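PDB 4YJM: ATP-dependent Clp protease adapter protein ClpS 2 from Agrobacterium tumefaciens, which probably modulates the specificity of ATP-dependent protein degradation by ClpAP, serving as an adaptor that selects substrates of the N-end rule. Local coordinates for residues 26-31 / 93-98; 35-40 / 53-58; 79-84 / 97-102. One frame throughout, in Å; residues are numbered along the deposited sequence.

Contact 1 lies nearest the middle of the chain, its centre about 6 Å from the chain's centre, and joins strands 23-29 and 97-101 of the antiparallel sheet. Contact 3, with a centre about 9 Å from that of contact 1, shares F97 and T98 with it and packs helix 74-91 against strand 97-101. Contact 2 pairs helices 36-47 and 51-64. It touches contact 1, whose centre is about 11 Å away, through L28 on V57, L95 on V39 and F93 on P35 and F38. Contacts 2 and 3 do not touch: their nearest atoms are about 5 Å apart. In ClpS relatives the pocket for the N-terminal substrate residue lies between contacts 1 and 2, so the same site is probably here; this structure is apo.

Contact 1 (26-31 / 93-98); sequences VMLLND and FPLMFT
The F97 ring receives L28 CD1 over one face, a CH-pi contact with the methyl 3.9 Å from the ring centroid and 22° off the normal. L95 CD2 lies in the ring plane at its edge, and the M27 carbonyl and V26 CG1 approach obliquely. L28 has CG anti to its backbone N, and the same CD1 branch also meets L95 CD1 at 3.7 Å, their side chains crossing at about a right angle. Behind this cluster, M27 and T98 form an antiparallel hydrogen-bonded pair: M27 N donates to T98 O at 2.9 Å, almost straight (175° at the hydrogen), from above the T98 carbonyl plane, while T98 N returns a bond to M27 O, in the plane of the M27 carbonyl. L28 and F97 follow as a non-hydrogen-bonded pair, on the sheet face that helices 36-47 and 74-91 cover. M27 and T98 point to the other, T98 OG1 lying 3.5 Å from M27 CB; T98 CG2 meets L29 CD1, the side chains crossing at about a right angle. L29 N reaches M96 O at 3.0 Å, nearly along the C=O axis, and L29 CD1 lies 3.6 Å from M96 CG.

Past M96 a water donates to L29 O and to D31 OD2 (2.7 Å) and accepts from M96 N. The crowded chi1 of D31 (72°) sets its CG 3.8 Å from P94 CG, while the amides of Y33 and T34 grip OD1. D31 and L95 probably border the substrate pocket, as in ClpS relatives. In this three-stranded ClpS sheet, edge strand 97-101 thus pairs with strand 23-29, whose other flank bonds strand 66-73.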
ATOM      1  N   VAL A  26      -3.034   3.695  -4.956  1.00 24.35           N
ATOM      2  CA  VAL A  26      -2.840   2.506  -4.131  1.00 22.39           C
ATOM      3  C   VAL A  26      -2.851   2.950  -2.666  1.00 24.78           C
ATOM      4  O   VAL A  26      -2.065   3.816  -2.286  1.00 26.46           O
ATOM      5  CB  VAL A  26      -1.505   1.790  -4.474  1.00 22.36           C
ATOM      6  CG1 VAL A  26      -1.307   0.577  -3.577  1.00 26.56           C
ATOM      7  CG2 VAL A  26      -1.487   1.404  -5.940  1.00 26.73           C
ATOM      8  N   MET A  27      -3.731   2.350  -1.876  1.00 23.73           N
ATOM      9  CA  MET A  27      -3.957   2.697  -0.470  1.00 25.85           C
ATOM     10  C   MET A  27      -3.437   1.585   0.407  1.00 35.52           C
ATOM     11  O   MET A  27      -3.745   0.442   0.173  1.00 27.57           O
ATOM     12  CB  MET A  27      -5.463   2.882  -0.141  1.00 30.49           C
ATOM     13  CG  MET A  27      -6.247   3.809  -1.079  1.00 37.50           C
ATOM     14  SD  MET A  27      -5.572   5.446  -1.011  1.00 35.47           S
ATOM     15  CE  MET A  27      -6.182   6.012   0.601  1.00 42.39           C
ATOM     16  N   LEU A  28      -2.678   1.934   1.429  1.00 26.33           N
ATOM     17  CA  LEU A  28      -2.430   1.056   2.574  1.00 25.60           C
ATOM     18  C   LEU A  28      -3.517   1.225   3.636  1.00 26.56           C
ATOM     19  O   LEU A  28      -3.807   2.361   4.069  1.00 30.67           O
ATOM     20  CB  LEU A  28      -1.058   1.382   3.177  1.00 29.83           C
ATOM     21  CG  LEU A  28      -0.804   0.742   4.548  1.00 33.48           C
ATOM     22  CD1 LEU A  28      -0.597  -0.771   4.394  1.00 39.00           C
ATOM     23  CD2 LEU A  28       0.370   1.402   5.241  1.00 35.05           C
ATOM     24  N   LEU A  29      -4.082   0.112   4.121  1.00 31.85           N
ATOM     25  CA  LEU A  29      -5.088   0.145   5.190  1.00 32.75           C
ATOM     26  C   LEU A  29      -4.477  -0.126   6.556  1.00 34.84           C
ATOM     27  O   LEU A  29      -3.554  -0.918   6.680  1.00 35.28           O
ATOM     28  CB  LEU A  29      -6.209  -0.883   4.960  1.00 39.41           C
ATOM     29  CG  LEU A  29      -6.934  -0.866   3.613  1.00 37.61           C
ATOM     30  CD1 LEU A  29      -8.139  -1.822   3.697  1.00 42.72           C
ATOM     31  CD2 LEU A  29      -7.404   0.535   3.246  1.00 40.74           C
ATOM     32  N   ASN A  30      -5.002   0.531   7.572  1.00 40.92           N
ATOM     33  CA  ASN A  30      -4.566   0.282   8.937  1.00 56.02           C
ATOM     34  C   ASN A  30      -4.996  -1.092   9.392  1.00 51.24           C
ATOM     35  O   ASN A  30      -6.038  -1.582   8.966  1.00 42.20           O
ATOM     36  CB  ASN A  30      -5.132   1.341   9.884  1.00 64.87           C
ATOM     37  CG  ASN A  30      -4.706   1.125  11.337  1.00 56.97           C
ATOM     38  OD1 ASN A  30      -3.521   1.187  11.666  1.00 53.77           O
ATOM     39  ND2 ASN A  30      -5.682   0.892  12.214  1.00 55.07           N
ATOM     40  N   ASP A  31      -4.174  -1.723  10.231  1.00 46.26           N
ATOM     41  CA  ASP A  31      -4.640  -2.848  11.044  1.00 44.16           C
ATOM     42  C   ASP A  31      -3.853  -2.955  12.338  1.00 51.03           C
ATOM     43  O   ASP A  31      -2.794  -2.313  12.498  1.00 44.61           O
ATOM     44  CB  ASP A  31      -4.563  -4.170  10.271  1.00 41.85           C
ATOM     45  CG  ASP A  31      -3.120  -4.674  10.063  1.00 41.80           C
ATOM     46  OD1 ASP A  31      -2.447  -5.017  11.044  1.00 52.12           O
ATOM     47  OD2 ASP A  31      -2.678  -4.739   8.902  1.00 41.03           O
ATOM     48  N   PHE A  93      -0.800 -12.513   8.057  1.00 43.47           N
ATOM     49  CA  PHE A  93      -1.178 -11.185   8.532  1.00 43.94           C
ATOM     50  C   PHE A  93      -2.363 -10.645   7.736  1.00 46.86           C
ATOM     51  O   PHE A  93      -2.553 -11.034   6.576  1.00 39.47           O
ATOM     52  CB  PHE A  93      -0.028 -10.204   8.396  1.00 38.92           C
ATOM     53  CG  PHE A  93       1.194 -10.584   9.164  1.00 41.83           C
ATOM     54  CD1 PHE A  93       1.118 -11.001  10.481  1.00 45.77           C
ATOM     55  CD2 PHE A  93       2.431 -10.517   8.555  1.00 47.48           C
ATOM     56  CE1 PHE A  93       2.279 -11.355  11.183  1.00 51.40           C
ATOM     57  CE2 PHE A  93       3.584 -10.852   9.243  1.00 52.38           C
ATOM     58  CZ  PHE A  93       3.507 -11.276  10.558  1.00 54.01           C
ATOM     59  N   PRO A  94      -3.146  -9.728   8.343  1.00 48.30           N
ATOM     60  CA  PRO A  94      -4.298  -9.120   7.665  1.00 47.46           C
ATOM     61  C   PRO A  94      -3.929  -7.934   6.775  1.00 44.54           C
ATOM     62  O   PRO A  94      -4.834  -7.310   6.234  1.00 37.10           O
ATOM     63  CB  PRO A  94      -5.185  -8.676   8.838  1.00 53.27           C
ATOM     64  CG  PRO A  94      -4.230  -8.331   9.908  1.00 58.87           C
ATOM     65  CD  PRO A  94      -3.087  -9.331   9.767  1.00 56.39           C
ATOM     66  N   LEU A  95      -2.634  -7.638   6.632  1.00 39.83           N
ATOM     67  CA  LEU A  95      -2.160  -6.538   5.783  1.00 32.70           C
ATOM     68  C   LEU A  95      -2.896  -6.445   4.450  1.00 34.48           C
ATOM     69  O   LEU A  95      -2.962  -7.408   3.684  1.00 32.33           O
ATOM     70  CB  LEU A  95      -0.651  -6.698   5.508  1.00 31.56           C
ATOM     71  CG  LEU A  95      -0.004  -5.611   4.653  1.00 32.54           C
ATOM     72  CD1 LEU A  95      -0.054  -4.264   5.377  1.00 32.65           C
ATOM     73  CD2 LEU A  95       1.407  -6.023   4.384  1.00 24.96           C
ATOM     74  N   MET A  96      -3.429  -5.269   4.170  1.00 28.06           N
ATOM     75  CA  MET A  96      -4.231  -5.029   2.973  1.00 29.92           C
ATOM     76  C   MET A  96      -3.905  -3.732   2.251  1.00 27.40           C
ATOM     77  O   MET A  96      -3.880  -2.648   2.865  1.00 28.65           O
ATOM     78  CB  MET A  96      -5.725  -5.011   3.370  1.00 40.42           C
ATOM     79  CG  MET A  96      -6.686  -4.764   2.196  1.00 43.45           C
ATOM     80  SD  MET A  96      -6.677  -6.101   0.989  1.00 44.57           S
ATOM     81  CE  MET A  96      -7.088  -7.460   2.046  1.00 43.23           C
ATOM     82  N   PHE A  97      -3.624  -3.854   0.948  1.00 28.43           N
ATOM     83  CA  PHE A  97      -3.512  -2.721   0.039  1.00 26.84           C
ATOM     84  C   PHE A  97      -4.688  -2.760  -0.935  1.00 28.45           C
ATOM     85  O   PHE A  97      -5.054  -3.836  -1.396  1.00 31.64           O
ATOM     86  CB  PHE A  97      -2.224  -2.739  -0.733  1.00 26.32           C
ATOM     87  CG  PHE A  97      -1.002  -2.544   0.112  1.00 22.41           C
ATOM     88  CD1 PHE A  97      -0.303  -1.362   0.045  1.00 25.49           C
ATOM     89  CD2 PHE A  97      -0.531  -3.566   0.945  1.00 25.04           C
ATOM     90  CE1 PHE A  97       0.846  -1.183   0.810  1.00 34.01           C
ATOM     91  CE2 PHE A  97       0.615  -3.396   1.694  1.00 26.05           C
ATOM     92  CZ  PHE A  97       1.294  -2.221   1.633  1.00 32.82           C
ATOM     93  N   THR A  98      -5.279  -1.597  -1.223  1.00 29.36           N
ATOM     94  CA  THR A  98      -6.444  -1.527  -2.118  1.00 28.34           C
ATOM     95  C   THR A  98      -6.170  -0.505  -3.220  1.00 29.49           C
ATOM     96  O   THR A  98      -5.202   0.240  -3.142  1.00 25.36           O
ATOM     97  CB  THR A  98      -7.731  -1.124  -1.357  1.00 29.58           C
ATOM     98  OG1 THR A  98      -7.573   0.216  -0.871  1.00 35.25           O
ATOM     99  CG2 THR A  98      -7.963  -1.995  -0.163  1.00 38.72           C
TER
HETATM  100  O   HOH W   1      -3.849  -3.596   6.710  1.00 32.40           O

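Contact 2 (35-40 / 53-58); sequences PREFVT and TGRRVM
Apolar packing carries most of this helix-helix contact, and nearly all of it passes through M58. Its CG stands anti to the carbonyl carbon and the chain bends at chi3 (-87°), so that the thioether crosses to helix 36-40. There M58 SD meets V39 CB at 3.8 Å, tip to tip, with V39 CG1 close by. The methyl goes further: M58 CE lies 3.9 Å from R36 CG, touching the aliphatic root of that side chain rather than its guanidinium.

Polar atoms meet the same methyl. T40 OG1 comes to 3.4 Å from M58 CE, the T40 and M58 side chains crossing at about a right angle, and the R36 carbonyl lies near as well. T40 OG1 is turned back toward that carbonyl, with a weak hydrogen bond to R36 O of 3.5 Å.

Opposite charges lie near each other but do not pair. E37 OE2 and R55 NH2 are 4.3 Å apart, beyond a salt bridge, and R55, poorly ordered, has its salt bridge with E51 of its own helix.

The backbones are nearest at G54, whose CA is 5.9 Å from T40 CA, although the short axes, at 122°, stay 10.0 Å apart. With the T40 hydroxyl and R36 carbonyl at the M58 methyl and a distant charge pair, the contact probably rests mainly on van der Waals packing; M58 and V39 probably line the hydrophobic substrate pocket, as in ClpS relatives.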
ATOM      1  N   PRO A  35       3.019  -6.613  11.858  1.00 40.54           N
ATOM      2  CA  PRO A  35       4.106  -5.849  12.483  1.00 53.16           C
ATOM      3  C   PRO A  35       4.596  -4.677  11.645  1.00 41.40           C
ATOM      4  O   PRO A  35       4.738  -4.775  10.425  1.00 42.58           O
ATOM      5  CB  PRO A  35       5.230  -6.888  12.652  1.00 62.56           C
ATOM      6  CG  PRO A  35       4.568  -8.210  12.552  1.00 57.93           C
ATOM      7  CD  PRO A  35       3.377  -8.028  11.657  1.00 50.63           C
ATOM      8  N   ARG A  36       4.885  -3.583  12.340  1.00 49.82           N
ATOM      9  CA  ARG A  36       5.352  -2.348  11.735  1.00 52.74           C
ATOM     10  C   ARG A  36       6.568  -2.608  10.832  1.00 43.03           C
ATOM     11  O   ARG A  36       6.656  -2.094   9.724  1.00 40.97           O
ATOM     12  CB  ARG A  36       5.687  -1.354  12.855  1.00 81.36           C
ATOM     13  CG  ARG A  36       6.200   0.014  12.423  1.00104.98           C
ATOM     14  CD  ARG A  36       6.227   1.007  13.595  1.00147.55           C
ATOM     15  NE  ARG A  36       4.930   1.094  14.267  1.00146.33           N
ATOM     16  CZ  ARG A  36       4.629   0.527  15.434  1.00142.25           C
ATOM     17  NH1 ARG A  36       5.530  -0.179  16.106  1.00153.79           N
ATOM     18  NH2 ARG A  36       3.412   0.674  15.936  1.00154.66           N
ATOM     19  N   GLU A  37       7.496  -3.421  11.305  1.00 38.92           N
ATOM     20  CA  GLU A  37       8.731  -3.655  10.577  1.00 45.73           C
ATOM     21  C   GLU A  37       8.496  -4.513   9.332  1.00 45.60           C
ATOM     22  O   GLU A  37       9.251  -4.408   8.368  1.00 40.86           O
ATOM     23  CB  GLU A  37       9.773  -4.298  11.489  1.00 85.64           C
ATOM     24  CG  GLU A  37      10.334  -3.343  12.524  1.00127.06           C
ATOM     25  CD  GLU A  37      10.854  -2.060  11.906  1.00165.86           C
ATOM     26  OE1 GLU A  37      11.358  -2.107  10.763  1.00184.03           O
ATOM     27  OE2 GLU A  37      10.742  -1.001  12.557  1.00198.10           O
ATOM     28  N   PHE A  38       7.458  -5.348   9.355  1.00 34.71           N
ATOM     29  CA  PHE A  38       7.069  -6.113   8.168  1.00 35.08           C
ATOM     30  C   PHE A  38       6.520  -5.178   7.114  1.00 41.64           C
ATOM     31  O   PHE A  38       6.871  -5.295   5.943  1.00 35.95           O
ATOM     32  CB  PHE A  38       6.026  -7.194   8.486  1.00 40.26           C
ATOM     33  CG  PHE A  38       5.683  -8.082   7.296  1.00 34.20           C
ATOM     34  CD1 PHE A  38       6.575  -9.064   6.847  1.00 38.92           C
ATOM     35  CD2 PHE A  38       4.482  -7.939   6.635  1.00 34.48           C
ATOM     36  CE1 PHE A  38       6.253  -9.876   5.743  1.00 34.59           C
ATOM     37  CE2 PHE A  38       4.166  -8.729   5.534  1.00 35.61           C
ATOM     38  CZ  PHE A  38       5.041  -9.694   5.094  1.00 34.26           C
ATOM     39  N   VAL A  39       5.659  -4.241   7.512  1.00 35.34           N
ATOM     40  CA  VAL A  39       5.086  -3.302   6.522  1.00 28.00           C
ATOM     41  C   VAL A  39       6.184  -2.478   5.886  1.00 26.95           C
ATOM     42  O   VAL A  39       6.138  -2.215   4.682  1.00 37.69           O
ATOM     43  CB  VAL A  39       4.007  -2.361   7.145  1.00 35.78           C
ATOM     44  CG1 VAL A  39       3.378  -1.423   6.111  1.00 27.92           C
ATOM     45  CG2 VAL A  39       2.923  -3.182   7.774  1.00 32.79           C
ATOM     46  N   THR A  40       7.157  -2.041   6.671  1.00 29.22           N
ATOM     47  CA  THR A  40       8.286  -1.303   6.127  1.00 32.40           C
ATOM     48  C   THR A  40       8.992  -2.073   5.001  1.00 36.57           C
ATOM     49  O   THR A  40       9.292  -1.502   3.941  1.00 29.75           O
ATOM     50  CB  THR A  40       9.281  -0.953   7.236  1.00 45.08           C
ATOM     51  OG1 THR A  40       8.733   0.102   8.027  1.00 44.32           O
ATOM     52  CG2 THR A  40      10.621  -0.496   6.672  1.00 41.76           C
ATOM     53  N   THR A  53       9.848   7.495   4.827  1.00 45.32           N
ATOM     54  CA  THR A  53       8.606   7.700   4.092  1.00 48.64           C
ATOM     55  C   THR A  53       7.523   6.667   4.459  1.00 43.50           C
ATOM     56  O   THR A  53       6.362   7.029   4.717  1.00 43.76           O
ATOM     57  CB  THR A  53       8.842   7.637   2.567  1.00 58.01           C
ATOM     58  OG1 THR A  53       9.853   8.595   2.206  1.00 56.22           O
ATOM     59  CG2 THR A  53       7.564   7.968   1.824  1.00 61.93           C
ATOM     60  N   GLY A  54       7.906   5.400   4.452  1.00 40.45           N
ATOM     61  CA  GLY A  54       7.034   4.316   4.896  1.00 42.63           C
ATOM     62  C   GLY A  54       6.419   4.556   6.270  1.00 54.39           C
ATOM     63  O   GLY A  54       5.220   4.337   6.468  1.00 44.50           O
ATOM     64  N   ARG A  55       7.226   5.016   7.228  1.00 39.24           N
ATOM     65  CA  ARG A  55       6.727   5.228   8.577  1.00 53.10           C
ATOM     66  C   ARG A  55       5.712   6.367   8.612  1.00 55.17           C
ATOM     67  O   ARG A  55       4.778   6.347   9.412  1.00 43.20           O
ATOM     68  CB  ARG A  55       7.888   5.517   9.547  1.00 64.38           C
ATOM     69  CG  ARG A  55       8.760   4.305   9.925  1.00109.11           C
ATOM     70  CD  ARG A  55       9.897   4.752  10.839  1.00142.94           C
ATOM     71  NE  ARG A  55      10.830   3.684  11.183  1.00148.48           N
ATOM     72  CZ  ARG A  55      11.926   3.864  11.914  1.00184.30           C
ATOM     73  NH1 ARG A  55      12.230   5.068  12.376  1.00207.87           N
ATOM     74  NH2 ARG A  55      12.722   2.840  12.185  1.00195.52           N
ATOM     75  N   ARG A  56       5.884   7.365   7.751  1.00 40.71           N
ATOM     76  CA  ARG A  56       4.913   8.449   7.680  1.00 63.11           C
ATOM     77  C   ARG A  56       3.607   7.914   7.039  1.00 48.79           C
ATOM     78  O   ARG A  56       2.494   8.354   7.363  1.00 41.52           O
ATOM     79  CB  ARG A  56       5.502   9.633   6.907  1.00 90.55           C
ATOM     80  CG  ARG A  56       6.698  10.274   7.620  1.00 87.72           C
ATOM     81  CD  ARG A  56       7.377  11.359   6.796  1.00 95.41           C
ATOM     82  NE  ARG A  56       6.502  12.503   6.567  1.00107.48           N
ATOM     83  CZ  ARG A  56       6.800  13.529   5.775  1.00117.20           C
ATOM     84  NH1 ARG A  56       7.953  13.560   5.125  1.00116.41           N
ATOM     85  NH2 ARG A  56       5.938  14.525   5.628  1.00126.63           N
ATOM     86  N   VAL A  57       3.745   6.956   6.138  1.00 47.62           N
ATOM     87  CA  VAL A  57       2.565   6.394   5.472  1.00 46.48           C
ATOM     88  C   VAL A  57       1.717   5.617   6.516  1.00 42.70           C
ATOM     89  O   VAL A  57       0.503   5.808   6.635  1.00 45.33           O
ATOM     90  CB  VAL A  57       2.963   5.502   4.273  1.00 38.41           C
ATOM     91  CG1 VAL A  57       1.746   4.743   3.725  1.00 37.61           C
ATOM     92  CG2 VAL A  57       3.565   6.358   3.143  1.00 38.08           C
ATOM     93  N   MET A  58       2.379   4.801   7.315  1.00 46.44           N
ATOM     94  CA  MET A  58       1.730   4.129   8.443  1.00 37.80           C
ATOM     95  C   MET A  58       1.054   5.032   9.476  1.00 42.71           C
ATOM     96  O   MET A  58      -0.102   4.792   9.852  1.00 45.63           O
ATOM     97  CB  MET A  58       2.758   3.280   9.105  1.00 34.29           C
ATOM     98  CG  MET A  58       3.182   2.128   8.188  1.00 42.93           C
ATOM     99  SD  MET A  58       4.189   0.901   9.085  1.00 56.54           S
ATOM    100  CE  MET A  58       5.816   1.591   8.896  1.00 71.01           C
TER

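Contact 3 (79-84 / 97-102); sequences TKAKEA and FTTEPE
A84 CB sits over the F97 ring, on the face opposite the one L28 occupies. The methyl makes a CH-pi contact, 3.7 Å from the ring centroid and 19° off its normal, and its offset toward the rim brings it to 3.6 Å from F97 CD2 and equally near CE2. The ring is therefore sandwiched between a helix methyl and a strand methyl, which would limit its tilt.

One turn back along the helix, A81 meets the root of the same side chain. A81 CB is 4.0 Å from F97 CB, and A81 O comes within 3.7 Å of that same F97 CB. The A81 methyl also touches T99 CG2 at 3.9 Å, so it lies between two residues on the same side of the strand, while T98 turns its side chain away.

Helix 74-91 thus packs on one face of the antiparallel sheet, nearly antiparallel (164°) to edge strand 97-101, with alanines facing it. Their short side chains accompany a close approach: the CA atoms of A81 and F97 are 4.9 Å apart and the short axes 7.1 Å. The next shell is consistent with this spacing. T85 OG1 is hydrogen-bonded both to A81 O and to F97 N, tying helix 74-91 to the backbone at F97. L43 from helix 36-47 also packs on F97, and V42 and F47 on A84.

Between the two segments themselves the contact is wholly van der Waals and CH-pi, which suggests reliance on close fit, with the T85 hydroxyl supplying directional polar anchoring at one end.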
ATOM      1  N   THR A  79      -1.833  -4.487  -9.833  1.00 23.43           N
ATOM      2  CA  THR A  79      -0.761  -5.480  -9.702  1.00 27.29           C
ATOM      3  C   THR A  79       0.029  -5.300  -8.429  1.00 23.72           C
ATOM      4  O   THR A  79       0.263  -6.254  -7.689  1.00 28.62           O
ATOM      5  CB  THR A  79       0.205  -5.411 -10.909  1.00 30.66           C
ATOM      6  OG1 THR A  79      -0.501  -5.855 -12.048  1.00 34.12           O
ATOM      7  CG2 THR A  79       1.375  -6.364 -10.740  1.00 38.90           C
ATOM      8  N   LYS A  80       0.449  -4.073  -8.160  1.00 26.06           N
ATOM      9  CA  LYS A  80       1.173  -3.790  -6.921  1.00 29.35           C
ATOM     10  C   LYS A  80       0.355  -3.943  -5.648  1.00 38.80           C
ATOM     11  O   LYS A  80       0.892  -4.430  -4.674  1.00 27.42           O
ATOM     12  CB  LYS A  80       1.744  -2.396  -6.953  1.00 29.92           C
ATOM     13  CG  LYS A  80       2.931  -2.294  -7.943  1.00 38.00           C
ATOM     14  CD  LYS A  80       3.556  -0.909  -7.941  1.00 50.17           C
ATOM     15  CE  LYS A  80       4.767  -0.823  -8.866  1.00 62.48           C
ATOM     16  NZ  LYS A  80       5.775  -1.884  -8.572  1.00 53.81           N
ATOM     17  N   ALA A  81      -0.906  -3.504  -5.629  1.00 23.71           N
ATOM     18  CA  ALA A  81      -1.745  -3.710  -4.468  1.00 21.59           C
ATOM     19  C   ALA A  81      -1.839  -5.196  -4.178  1.00 28.68           C
ATOM     20  O   ALA A  81      -1.748  -5.623  -3.018  1.00 28.18           O
ATOM     21  CB  ALA A  81      -3.140  -3.086  -4.656  1.00 26.59           C
ATOM     22  N   LYS A  82      -1.990  -6.007  -5.222  1.00 27.68           N
ATOM     23  CA  LYS A  82      -2.143  -7.440  -4.990  1.00 27.57           C
ATOM     24  C   LYS A  82      -0.815  -8.096  -4.537  1.00 29.68           C
ATOM     25  O   LYS A  82      -0.824  -8.953  -3.670  1.00 27.25           O
ATOM     26  CB  LYS A  82      -2.656  -8.147  -6.225  1.00 31.54           C
ATOM     27  CG  LYS A  82      -2.658  -9.696  -6.104  1.00 31.70           C
ATOM     28  CD  LYS A  82      -3.591 -10.352  -7.093  1.00 51.94           C
ATOM     29  CE  LYS A  82      -3.709 -11.859  -6.838  1.00 60.65           C
ATOM     30  NZ  LYS A  82      -2.424 -12.550  -7.085  1.00 59.24           N
ATOM     31  N   GLU A  83       0.322  -7.695  -5.104  1.00 25.88           N
ATOM     32  CA  GLU A  83       1.608  -8.285  -4.689  1.00 30.54           C
ATOM     33  C   GLU A  83       1.900  -7.957  -3.238  1.00 34.01           C
ATOM     34  O   GLU A  83       2.349  -8.834  -2.471  1.00 32.58           O
ATOM     35  CB  GLU A  83       2.772  -7.796  -5.579  1.00 25.86           C
ATOM     36  CG  GLU A  83       2.733  -8.413  -6.966  1.00 41.81           C
ATOM     37  CD  GLU A  83       3.881  -7.919  -7.864  1.00 55.61           C
ATOM     38  OE1 GLU A  83       4.621  -7.018  -7.426  1.00 55.22           O
ATOM     39  OE2 GLU A  83       4.019  -8.426  -8.994  1.00 77.24           O
ATOM     40  N   ALA A  84       1.628  -6.713  -2.854  1.00 26.08           N
ATOM     41  CA  ALA A  84       1.930  -6.264  -1.497  1.00 27.22           C
ATOM     42  C   ALA A  84       0.978  -6.929  -0.485  1.00 39.34           C
ATOM     43  O   ALA A  84       1.379  -7.399   0.581  1.00 29.31           O
ATOM     44  CB  ALA A  84       1.837  -4.774  -1.414  1.00 25.37           C
ATOM     45  N   PHE A  97      -3.624  -3.854   0.948  1.00 28.43           N
ATOM     46  CA  PHE A  97      -3.512  -2.721   0.039  1.00 26.84           C
ATOM     47  C   PHE A  97      -4.688  -2.760  -0.935  1.00 28.45           C
ATOM     48  O   PHE A  97      -5.054  -3.836  -1.396  1.00 31.64           O
ATOM     49  CB  PHE A  97      -2.224  -2.739  -0.733  1.00 26.32           C
ATOM     50  CG  PHE A  97      -1.002  -2.544   0.112  1.00 22.41           C
ATOM     51  CD1 PHE A  97      -0.303  -1.362   0.045  1.00 25.49           C
ATOM     52  CD2 PHE A  97      -0.531  -3.566   0.945  1.00 25.04           C
ATOM     53  CE1 PHE A  97       0.846  -1.183   0.810  1.00 34.01           C
ATOM     54  CE2 PHE A  97       0.615  -3.396   1.694  1.00 26.05           C
ATOM     55  CZ  PHE A  97       1.294  -2.221   1.633  1.00 32.82           C
ATOM     56  N   THR A  98      -5.279  -1.597  -1.223  1.00 29.36           N
ATOM     57  CA  THR A  98      -6.444  -1.527  -2.118  1.00 28.34           C
ATOM     58  C   THR A  98      -6.170  -0.505  -3.220  1.00 29.49           C
ATOM     59  O   THR A  98      -5.202   0.240  -3.142  1.00 25.36           O
ATOM     60  CB  THR A  98      -7.731  -1.124  -1.357  1.00 29.58           C
ATOM     61  OG1 THR A  98      -7.573   0.216  -0.871  1.00 35.25           O
ATOM     62  CG2 THR A  98      -7.963  -1.995  -0.163  1.00 38.72           C
ATOM     63  N   THR A  99      -7.016  -0.445  -4.245  1.00 22.87           N
ATOM     64  CA  THR A  99      -6.945   0.658  -5.197  1.00 25.55           C
ATOM     65  C   THR A  99      -8.243   1.443  -5.200  1.00 25.39           C
ATOM     66  O   THR A  99      -9.308   0.929  -4.885  1.00 27.40           O
ATOM     67  CB  THR A  99      -6.680   0.183  -6.635  1.00 24.60           C
ATOM     68  OG1 THR A  99      -7.825  -0.516  -7.134  1.00 34.75           O
ATOM     69  CG2 THR A  99      -5.459  -0.736  -6.708  1.00 25.21           C
ATOM     70  N   GLU A 100      -8.147   2.707  -5.573  1.00 23.92           N
ATOM     71  CA  GLU A 100      -9.328   3.496  -5.796  1.00 29.66           C
ATOM     72  C   GLU A 100      -9.024   4.546  -6.828  1.00 25.66           C
ATOM     73  O   GLU A 100      -7.916   5.058  -6.929  1.00 26.01           O
ATOM     74  CB  GLU A 100      -9.870   4.125  -4.498  1.00 39.91           C
ATOM     75  CG  GLU A 100      -9.077   5.191  -3.899  1.00 61.05           C
ATOM     76  CD  GLU A 100      -9.694   5.692  -2.578  1.00 55.11           C
ATOM     77  OE1 GLU A 100      -9.926   4.870  -1.660  1.00 59.08           O
ATOM     78  OE2 GLU A 100      -9.949   6.914  -2.487  1.00 56.88           O
ATOM     79  N   PRO A 101     -10.041   4.886  -7.603  1.00 29.50           N
ATOM     80  CA  PRO A 101      -9.799   5.835  -8.672  1.00 27.04           C
ATOM     81  C   PRO A 101      -9.511   7.214  -8.076  1.00 30.77           C
ATOM     82  O   PRO A 101     -10.077   7.547  -7.033  1.00 33.24           O
ATOM     83  CB  PRO A 101     -11.126   5.801  -9.468  1.00 29.10           C
ATOM     84  CG  PRO A 101     -12.136   5.228  -8.550  1.00 35.39           C
ATOM     85  CD  PRO A 101     -11.393   4.311  -7.644  1.00 33.44           C
ATOM     86  N   GLU A 102      -8.637   7.999  -8.701  1.00 28.21           N
ATOM     87  CA  GLU A 102      -8.394   9.366  -8.208  1.00 51.85           C
ATOM     88  C   GLU A 102      -9.459  10.322  -8.733  1.00 48.66           C
ATOM     89  O   GLU A 102     -10.497   9.893  -9.244  1.00 42.92           O
ATOM     90  CB  GLU A 102      -6.979   9.875  -8.569  1.00 62.33           C
ATOM     91  CG  GLU A 102      -6.730  10.334  -9.996  1.00 82.33           C
ATOM     92  CD  GLU A 102      -5.485  11.248 -10.140  1.00 77.81           C
ATOM     93  OE1 GLU A 102      -4.951  11.758  -9.119  1.00 67.34           O
ATOM     94  OE2 GLU A 102      -5.045  11.460 -11.289  1.00118.56           O
TER